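PDB 3A2Q: 6-aminohexanoate-cyclic-dimer hydrolase, which catalyses the hydrolysis of the cyclic dimer of 6-aminohexanoic acid, a nylon-6 by-product, to the linear dimer. Local coordinates for residues Leu225-Ser230 with Arg245-Gly250; Ala298-Leu303 with Arg375-Gly380; Leu303-Phe308 with Arg367-Lys372. The protein carries 1 engineered substitution. One frame throughout, in Å; residues are numbered along the deposited sequence.

Interaction 1 of 3, residues Leu225-Ser230 with Arg245-Gly250; sequences LLDVVS and RPYAQG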
loop_
_atom_site.group_PDB
_atom_site.type_symbol
_atom_site.label_atom_id
_atom_site.label_comp_id
_atom_site.label_asym_id
_atom_site.label_seq_id
_atom_site.Cartn_x
_atom_site.Cartn_y
_atom_site.Cartn_z
ATOM N N LEU A 225 -0.888 11.326 9.278
ATOM C CA LEU A 225 -1.515 10.016 9.431
ATOM C C LEU A 225 -0.691 9.110 10.343
ATOM O O LEU A 225 -1.240 8.358 11.146
ATOM C CB LEU A 225 -1.677 9.357 8.062
ATOM C CG LEU A 225 -2.736 10.015 7.178
ATOM C CD1 LEU A 225 -2.592 9.540 5.744
ATOM C CD2 LEU A 225 -4.116 9.694 7.735
ATOM N N LEU A 226 0.629 9.176 10.203
ATOM C CA LEU A 226 1.521 8.370 11.031
ATOM C C LEU A 226 1.345 8.738 12.499
ATOM O O LEU A 226 1.358 7.868 13.366
ATOM C CB LEU A 226 2.976 8.593 10.629
ATOM C CG LEU A 226 3.466 7.801 9.420
ATOM C CD1 LEU A 226 4.869 8.237 9.046
ATOM C CD2 LEU A 226 3.422 6.318 9.754
ATOM N N ASP A 227 1.184 10.028 12.774
ATOM C CA ASP A 227 1.007 10.476 14.150
ATOM C C ASP A 227 -0.301 9.950 14.716
ATOM O O ASP A 227 -0.453 9.805 15.929
ATOM C CB ASP A 227 1.015 12.005 14.224
ATOM C CG ASP A 227 2.363 12.600 13.875
ATOM O OD1 ASP A 227 3.391 11.916 14.083
ATOM O OD2 ASP A 227 2.400 13.757 13.407
ATOM N N VAL A 228 -1.245 9.660 13.829
ATOM C CA VAL A 228 -2.548 9.163 14.241
ATOM C C VAL A 228 -2.612 7.659 14.506
ATOM O O VAL A 228 -3.137 7.230 15.537
ATOM C CB VAL A 228 -3.633 9.507 13.181
ATOM C CG1 VAL A 228 -4.980 8.935 13.598
ATOM C CG2 VAL A 228 -3.729 11.014 13.006
ATOM N N VAL A 229 -2.057 6.860 13.596
ATOM C CA VAL A 229 -2.151 5.410 13.722
ATOM C C VAL A 229 -0.940 4.614 14.184
ATOM O O VAL A 229 -1.005 3.391 14.243
ATOM C CB VAL A 229 -2.626 4.784 12.383
ATOM C CG1 VAL A 229 -3.934 5.428 11.940
ATOM C CG2 VAL A 229 -1.548 4.966 11.310
ATOM N N SER A 230 0.153 5.283 14.526
ATOM C CA SER A 230 1.354 4.570 14.958
ATOM C C SER A 230 1.406 4.235 16.451
ATOM O O SER A 230 0.604 4.728 17.244
ATOM C CB SER A 230 2.597 5.380 14.573
ATOM O OG SER A 230 2.692 5.518 13.166
ATOM N N ARG A 245 9.967 13.422 18.014
ATOM C CA ARG A 245 8.973 14.457 17.758
ATOM C C ARG A 245 7.887 13.915 16.831
ATOM O O ARG A 245 8.116 12.953 16.099
ATOM C CB ARG A 245 9.667 15.631 17.073
ATOM C CG ARG A 245 9.182 17.000 17.471
ATOM C CD ARG A 245 9.764 18.040 16.523
ATOM N NE ARG A 245 11.160 17.770 16.177
ATOM C CZ ARG A 245 12.177 17.815 17.034
ATOM N NH1 ARG A 245 11.966 18.123 18.307
ATOM N NH2 ARG A 245 13.408 17.555 16.615
ATOM N N PRO A 246 6.685 14.513 16.858
ATOM C CA PRO A 246 5.634 14.011 15.965
ATOM C C PRO A 246 6.085 14.252 14.527
ATOM O O PRO A 246 6.770 15.233 14.244
ATOM C CB PRO A 246 4.417 14.851 16.347
ATOM C CG PRO A 246 4.690 15.220 17.785
ATOM C CD PRO A 246 6.157 15.541 17.770
ATOM N N TYR A 247 5.712 13.359 13.618
ATOM C CA TYR A 247 6.122 13.502 12.228
ATOM C C TYR A 247 5.635 14.778 11.550
ATOM O O TYR A 247 6.334 15.338 10.711
ATOM C CB TYR A 247 5.680 12.273 11.437
ATOM C CG TYR A 247 6.417 11.033 11.871
ATOM C CD1 TYR A 247 7.774 10.878 11.592
ATOM C CD2 TYR A 247 5.776 10.037 12.603
ATOM C CE1 TYR A 247 8.481 9.759 12.036
ATOM C CE2 TYR A 247 6.472 8.918 13.054
ATOM C CZ TYR A 247 7.824 8.787 12.764
ATOM O OH TYR A 247 8.518 7.682 13.193
ATOM N N ALA A 248 4.446 15.242 11.911
ATOM C CA ALA A 248 3.916 16.463 11.310
ATOM C C ALA A 248 4.823 17.657 11.617
ATOM O O ALA A 248 4.810 18.656 10.900
ATOM C CB ALA A 248 2.509 16.731 11.819
ATOM N N GLN A 249 5.613 17.539 12.679
ATOM C CA GLN A 249 6.529 18.602 13.080
ATOM C C GLN A 249 7.922 18.466 12.465
ATOM O O GLN A 249 8.520 19.455 12.041
ATOM C CB GLN A 249 6.669 18.629 14.606
ATOM C CG GLN A 249 5.429 19.074 15.361
ATOM C CD GLN A 249 5.625 19.035 16.870
ATOM O OE1 GLN A 249 6.638 19.512 17.390
ATOM N NE2 GLN A 249 4.654 18.469 17.579
ATOM N N GLY A 250 8.434 17.242 12.423
ATOM C CA GLY A 250 9.765 17.011 11.887
ATOM C C GLY A 250 9.919 17.081 10.380
ATOM O O GLY A 250 11.027 17.280 9.875
#
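The start of the short helix 247-250 is held by Asp227, a residue of the last turn of helix 219-229 whose carboxylate faces the N-H groups of Tyr247 and Ala248. Pro246 occupies the N-cap position and has no side-chain acceptor to offer, and the aspartate supplies oxygens from elsewhere in the chain. Each oxygen takes one donor on its syn lone pair. Tyr247 N reaches Asp227 OD1 at 2.8 Å with an N-H...O angle of 146°. Ala248 N reaches Asp227 OD2 at 2.9 Å and a straighter 159°. CG, anti to the carbonyl carbon of Asp227 (chi1 -67°), stands on the side of this helix end. Pro246 CB and Ala248 CB pack against the carboxylate, the latter 3.4 Å from Asp227 OD2. Beside the polar pair, Leu226 CB packs 3.7 Å from Tyr247 CD2, and Leu226 CD1 lies over one ring face near its rim. Leu464 of helix 460-473 touches both of these residues. The paired bonds fix the carboxylate's rotation, and its negative charge probably gains from the positive end of the short helix's dipole.

Interaction 2 of 3, residues Ala298-Leu303 with Arg375-Gly380; sequences AYPEAL and RWWEAG
Trp376, in the last turns of helix 356-378, lays one face of its indole over Tyr299 and Pro300, in the loop that follows the edge strand 294-297. At its root, Trp376 CB lies 3.6 Å from Pro300 CG. Trp376 CG, anti to the backbone N (chi1 -172°), stands on the Pro300 side, 3.5 Å from Pro300 CG. The same proline carbon is about as close to Trp376 CD2, in the inner part of the indole. Pro300 CD lies over the five-membered ring in a CH-pi contact, 3.9 Å from its centroid and 18° off the normal. Along the pyrrole side, Trp376 CD1 faces Pro300 CA, whereas Trp376 NE1 is 3.4 Å from Tyr299 C, a backbone carbon placed over the face toward the rim. On the benzo ring next to the pyrrole nitrogen, Trp376 CZ2 comes 3.8 Å from Ala298 O and, more loosely, touches Ala298 CB. Trp377 joins from the neighbouring position: its CZ3 packs 3.6 Å from Pro300 CG, and Trp376 CE3 lies over its face near the rim. Beyond these segments, the Trp376 ring stacks with Trp381, and Leu384 of strand 383-387 touches both Trp376 and Pro300. An alanine in place of Trp376 would probably open a gap beside Pro300 and the backbone of Tyr299, with the CH-pi contact lost and Trp381 left without its stacking mate. No hydrogen bond crosses between the two segments. The join of helix end to loop probably rests largely on dispersion, helped by the attraction between the polarised C-H bonds of the proline, next to its ring nitrogen, and the electron-rich indole.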
loop_
_atom_site.group_PDB
_atom_site.type_symbol
_atom_site.label_atom_id
_atom_site.label_comp_id
_atom_site.label_asym_id
_atom_site.label_seq_id
_atom_site.Cartn_x
_atom_site.Cartn_y
_atom_site.Cartn_z
ATOM N N ALA A 298 24.781 3.842 -6.598
ATOM C CA ALA A 298 25.129 2.781 -5.670
ATOM C C ALA A 298 23.862 2.156 -5.117
ATOM O O ALA A 298 22.804 2.780 -5.102
ATOM C CB ALA A 298 25.970 3.341 -4.534
ATOM N N TYR A 299 23.980 0.924 -4.647
ATOM C CA TYR A 299 22.831 0.219 -4.113
ATOM C C TYR A 299 23.284 -0.995 -3.315
ATOM O O TYR A 299 24.405 -1.476 -3.481
ATOM C CB TYR A 299 21.936 -0.217 -5.272
ATOM C CG TYR A 299 22.612 -1.180 -6.226
ATOM C CD1 TYR A 299 22.523 -2.561 -6.037
ATOM C CD2 TYR A 299 23.337 -0.710 -7.322
ATOM C CE1 TYR A 299 23.132 -3.450 -6.921
ATOM C CE2 TYR A 299 23.951 -1.589 -8.208
ATOM C CZ TYR A 299 23.843 -2.955 -8.005
ATOM O OH TYR A 299 24.436 -3.822 -8.896
ATOM N N PRO A 300 22.418 -1.499 -2.424
ATOM C CA PRO A 300 22.765 -2.674 -1.612
ATOM C C PRO A 300 23.008 -3.863 -2.533
ATOM O O PRO A 300 22.145 -4.207 -3.338
ATOM C CB PRO A 300 21.525 -2.871 -0.730
ATOM C CG PRO A 300 20.896 -1.498 -0.675
ATOM C CD PRO A 300 21.084 -0.976 -2.075
ATOM N N GLU A 301 24.169 -4.501 -2.424
ATOM C CA GLU A 301 24.445 -5.628 -3.309
ATOM C C GLU A 301 23.435 -6.744 -3.130
ATOM O O GLU A 301 23.235 -7.552 -4.035
ATOM C CB GLU A 301 25.865 -6.167 -3.104
ATOM C CG GLU A 301 26.189 -6.669 -1.719
ATOM C CD GLU A 301 27.586 -7.263 -1.650
ATOM O OE1 GLU A 301 28.540 -6.598 -2.117
ATOM O OE2 GLU A 301 27.731 -8.390 -1.133
ATOM N N ALA A 302 22.791 -6.779 -1.966
ATOM C CA ALA A 302 21.786 -7.800 -1.689
ATOM C C ALA A 302 20.648 -7.714 -2.695
ATOM O O ALA A 302 19.971 -8.706 -2.961
ATOM C CB ALA A 302 21.242 -7.632 -0.278
ATOM N N LEU A 303 20.429 -6.528 -3.255
ATOM C CA LEU A 303 19.357 -6.358 -4.229
ATOM C C LEU A 303 19.616 -7.138 -5.515
ATOM O O LEU A 303 18.706 -7.325 -6.324
ATOM C CB LEU A 303 19.136 -4.865 -4.539
ATOM C CG LEU A 303 18.605 -4.024 -3.365
ATOM C CD1 LEU A 303 18.238 -2.631 -3.850
ATOM C CD2 LEU A 303 17.385 -4.693 -2.753
ATOM N N ARG A 375 22.655 -3.870 5.955
ATOM C CA ARG A 375 24.075 -3.581 6.112
ATOM C C ARG A 375 24.565 -2.442 5.221
ATOM O O ARG A 375 25.597 -1.840 5.505
ATOM C CB ARG A 375 24.906 -4.836 5.849
ATOM C CG ARG A 375 25.117 -5.697 7.088
ATOM C CD ARG A 375 26.145 -6.788 6.831
ATOM N NE ARG A 375 25.536 -8.074 6.508
ATOM C CZ ARG A 375 24.905 -8.843 7.392
ATOM N NH1 ARG A 375 24.798 -8.458 8.657
ATOM N NH2 ARG A 375 24.385 -10.000 7.011
ATOM N N TRP A 376 23.829 -2.148 4.151
ATOM C CA TRP A 376 24.196 -1.062 3.236
ATOM C C TRP A 376 24.041 0.278 3.952
ATOM O O TRP A 376 24.862 1.185 3.783
ATOM C CB TRP A 376 23.296 -1.087 1.993
ATOM C CG TRP A 376 23.706 -0.136 0.896
ATOM C CD1 TRP A 376 24.819 -0.221 0.105
ATOM C CD2 TRP A 376 22.981 1.016 0.446
ATOM N NE1 TRP A 376 24.829 0.803 -0.815
ATOM C CE2 TRP A 376 23.713 1.577 -0.627
ATOM C CE3 TRP A 376 21.786 1.627 0.842
ATOM C CZ2 TRP A 376 23.287 2.721 -1.307
ATOM C CZ3 TRP A 376 21.360 2.765 0.164
ATOM C CH2 TRP A 376 22.110 3.300 -0.899
ATOM N N TRP A 377 22.983 0.397 4.754
ATOM C CA TRP A 377 22.719 1.622 5.504
ATOM C C TRP A 377 23.700 1.696 6.672
ATOM O O TRP A 377 24.156 2.771 7.057
ATOM C CB TRP A 377 21.277 1.625 6.017
ATOM C CG TRP A 377 20.276 2.059 4.975
ATOM C CD1 TRP A 377 19.737 3.304 4.831
ATOM C CD2 TRP A 377 19.733 1.261 3.910
ATOM N NE1 TRP A 377 18.893 3.335 3.742
ATOM C CE2 TRP A 377 18.873 2.093 3.159
ATOM C CE3 TRP A 377 19.894 -0.078 3.516
ATOM C CZ2 TRP A 377 18.173 1.634 2.037
ATOM C CZ3 TRP A 377 19.200 -0.538 2.399
ATOM C CH2 TRP A 377 18.349 0.319 1.672
ATOM N N GLU A 378 24.008 0.529 7.227
ATOM C CA GLU A 378 24.948 0.402 8.334
ATOM C C GLU A 378 26.304 0.969 7.909
ATOM O O GLU A 378 26.995 1.620 8.694
ATOM C CB GLU A 378 25.117 -1.080 8.686
ATOM C CG GLU A 378 26.072 -1.364 9.828
ATOM C CD GLU A 378 25.396 -1.253 11.174
ATOM O OE1 GLU A 378 24.745 -0.215 11.420
ATOM O OE2 GLU A 378 25.518 -2.201 11.981
ATOM N N ALA A 379 26.668 0.711 6.656
ATOM C CA ALA A 379 27.942 1.160 6.104
ATOM C C ALA A 379 28.031 2.662 5.838
ATOM O O ALA A 379 29.058 3.144 5.356
ATOM C CB ALA A 379 28.249 0.389 4.829
ATOM N N GLY A 380 26.967 3.403 6.129
ATOM C CA GLY A 380 27.024 4.839 5.917
ATOM C C GLY A 380 26.009 5.471 4.983
ATOM O O GLY A 380 25.844 6.692 4.984
#

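Interaction 3 of 3, residues Leu303-Phe308 with Arg367-Lys372; sequences LGDRSF and RYYAGK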
loop_
_atom_site.group_PDB
_atom_site.type_symbol
_atom_site.label_atom_id
_atom_site.label_comp_id
_atom_site.label_asym_id
_atom_site.label_seq_id
_atom_site.Cartn_x
_atom_site.Cartn_y
_atom_site.Cartn_z
ATOM N N LEU A 303 20.429 -6.528 -3.255
ATOM C CA LEU A 303 19.357 -6.358 -4.229
ATOM C C LEU A 303 19.616 -7.138 -5.515
ATOM O O LEU A 303 18.706 -7.325 -6.324
ATOM C CB LEU A 303 19.136 -4.865 -4.539
ATOM C CG LEU A 303 18.605 -4.024 -3.365
ATOM C CD1 LEU A 303 18.238 -2.631 -3.850
ATOM C CD2 LEU A 303 17.385 -4.693 -2.753
ATOM N N GLY A 304 20.850 -7.605 -5.694
ATOM C CA GLY A 304 21.180 -8.370 -6.885
ATOM C C GLY A 304 20.759 -9.820 -6.745
ATOM O O GLY A 304 20.926 -10.628 -7.660
ATOM N N ASP A 305 20.192 -10.148 -5.589
ATOM C CA ASP A 305 19.759 -11.507 -5.299
ATOM C C ASP A 305 18.285 -11.535 -4.908
ATOM O O ASP A 305 17.826 -10.723 -4.099
ATOM C CB ASP A 305 20.640 -12.075 -4.172
ATOM C CG ASP A 305 20.161 -13.421 -3.656
ATOM O OD1 ASP A 305 19.877 -14.322 -4.473
ATOM O OD2 ASP A 305 20.085 -13.581 -2.420
ATOM N N ARG A 306 17.528 -12.444 -5.510
ATOM C CA ARG A 306 16.119 -12.558 -5.169
ATOM C C ARG A 306 15.810 -14.007 -4.805
ATOM O O ARG A 306 14.670 -14.455 -4.900
ATOM C CB ARG A 306 15.222 -12.091 -6.322
ATOM C CG ARG A 306 13.895 -11.507 -5.834
ATOM C CD ARG A 306 12.934 -11.188 -6.953
ATOM N NE ARG A 306 13.485 -10.230 -7.910
ATOM C CZ ARG A 306 13.791 -10.522 -9.170
ATOM N NH1 ARG A 306 13.599 -11.750 -9.633
ATOM N NH2 ARG A 306 14.285 -9.584 -9.969
ATOM N N SER A 307 16.839 -14.730 -4.374
ATOM C CA SER A 307 16.691 -16.130 -3.977
ATOM C C SER A 307 15.656 -16.279 -2.869
ATOM O O SER A 307 14.933 -17.271 -2.802
ATOM C CB SER A 307 18.029 -16.684 -3.480
ATOM O OG SER A 307 18.987 -16.696 -4.518
ATOM N N PHE A 308 15.594 -15.276 -2.004
ATOM C CA PHE A 308 14.670 -15.271 -0.877
ATOM C C PHE A 308 13.207 -15.397 -1.285
ATOM O O PHE A 308 12.383 -15.886 -0.507
ATOM C CB PHE A 308 14.846 -13.974 -0.080
ATOM C CG PHE A 308 14.316 -12.751 -0.787
ATOM C CD1 PHE A 308 12.971 -12.410 -0.698
ATOM C CD2 PHE A 308 15.158 -11.957 -1.558
ATOM C CE1 PHE A 308 12.467 -11.293 -1.370
ATOM C CE2 PHE A 308 14.668 -10.838 -2.232
ATOM C CZ PHE A 308 13.320 -10.506 -2.138
ATOM N N ARG A 367 15.071 -13.364 7.510
ATOM C CA ARG A 367 15.843 -12.575 8.467
ATOM C C ARG A 367 17.265 -12.384 7.953
ATOM O O ARG A 367 17.830 -11.302 8.062
ATOM C CB ARG A 367 15.882 -13.253 9.847
ATOM C CG ARG A 367 14.524 -13.646 10.418
ATOM C CD ARG A 367 13.470 -12.556 10.249
ATOM N NE ARG A 367 12.224 -12.932 10.911
ATOM C CZ ARG A 367 11.011 -12.550 10.521
ATOM N NH1 ARG A 367 10.864 -11.770 9.455
ATOM N NH2 ARG A 367 9.945 -12.949 11.201
ATOM N N TYR A 368 17.847 -13.439 7.390
ATOM C CA TYR A 368 19.205 -13.332 6.880
ATOM C C TYR A 368 19.281 -12.344 5.727
ATOM O O TYR A 368 20.208 -11.543 5.659
ATOM C CB TYR A 368 19.737 -14.705 6.452
ATOM C CG TYR A 368 20.426 -15.452 7.581
ATOM C CD1 TYR A 368 21.490 -14.872 8.271
ATOM C CD2 TYR A 368 20.013 -16.732 7.967
ATOM C CE1 TYR A 368 22.127 -15.537 9.320
ATOM C CE2 TYR A 368 20.648 -17.410 9.020
ATOM C CZ TYR A 368 21.703 -16.802 9.690
ATOM O OH TYR A 368 22.336 -17.443 10.734
ATOM N N TYR A 369 18.300 -12.383 4.831
ATOM C CA TYR A 369 18.300 -11.464 3.700
ATOM C C TYR A 369 18.139 -10.035 4.208
ATOM O O TYR A 369 18.825 -9.121 3.747
ATOM C CB TYR A 369 17.168 -11.801 2.735
ATOM C CG TYR A 369 17.209 -10.960 1.486
ATOM C CD1 TYR A 369 18.176 -11.181 0.503
ATOM C CD2 TYR A 369 16.309 -9.914 1.304
ATOM C CE1 TYR A 369 18.244 -10.371 -0.635
ATOM C CE2 TYR A 369 16.366 -9.101 0.174
ATOM C CZ TYR A 369 17.333 -9.333 -0.791
ATOM O OH TYR A 369 17.379 -8.523 -1.904
ATOM N N ALA A 370 17.232 -9.845 5.163
ATOM C CA ALA A 370 17.001 -8.526 5.743
ATOM C C ALA A 370 18.334 -7.958 6.213
ATOM O O ALA A 370 18.645 -6.793 5.983
ATOM C CB ALA A 370 16.037 -8.632 6.918
ATOM N N GLY A 371 19.122 -8.792 6.880
ATOM C CA GLY A 371 20.412 -8.342 7.366
ATOM C C GLY A 371 21.327 -7.883 6.246
ATOM O O GLY A 371 21.968 -6.837 6.354
ATOM N N LYS A 372 21.392 -8.658 5.166
ATOM C CA LYS A 372 22.253 -8.298 4.045
ATOM C C LYS A 372 21.846 -6.943 3.486
ATOM O O LYS A 372 22.697 -6.110 3.176
ATOM C CB LYS A 372 22.190 -9.357 2.938
ATOM C CG LYS A 372 22.702 -10.737 3.347
ATOM C CD LYS A 372 22.959 -11.631 2.132
ATOM C CE LYS A 372 21.723 -11.767 1.249
ATOM N NZ LYS A 372 22.024 -12.471 -0.033
#
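Asp305 OD1 is gripped by two groups of Ser307, while the other oxygen of the same carboxylate turns to Lys372 on helix 356-378. Ser307 OG donates to the syn lone pair of OD1; Ser307 N, 3.1 Å from Asp305 OD1, arrives from above the carboxylate plane, 64° out of it, and closes an Asx turn. Asp305 OD2 forms a salt bridge with Lys372 NZ at 3.3 Å, weak as a hydrogen bond; the two side chains cross at about a right angle. Deeper in, Phe308 CG lies between its backbone N and carbonyl carbon (chi1 72°), the crowded position. Phe308 CD2 sits 3.3 Å above the Tyr369 ring plane, over its centre, and Phe308 CE2 comes 3.4 Å from Tyr369 CZ. The ring planes are inclined by 31°, an oblique pairing. Leu303 CD2 approaches Tyr369 OH at 3.9 Å, but the hydroxyl's hydrogen-bond partner is Ala302 O. Val430 of helix 427-431 touches both aromatic rings. The contact thus combines a buried aromatic pair with a peripheral ion pair. The Asx turn and the Ser307 OG bond probably do more than the weak lysine bond to set the carboxylate's orientation.

How the interactions relate
Following the chain from the N terminus, interaction 1 comes first, joining the end of helix 219-229 to the short helix 247-250 across 14 residues that are neither helix nor strand. It is complete before interaction 2 opens, and their centres are about 27 Å apart. Interaction 2 spans a much longer, mostly helical excursion, from the loop after edge strand 294-297 to the end of helix 356-378. Interaction 3 lies within that excursion, pairing the next part of the loop with an earlier part of the same helix. The two share Leu303, and together they fasten successive parts of one loop along one helix, running in opposite directions.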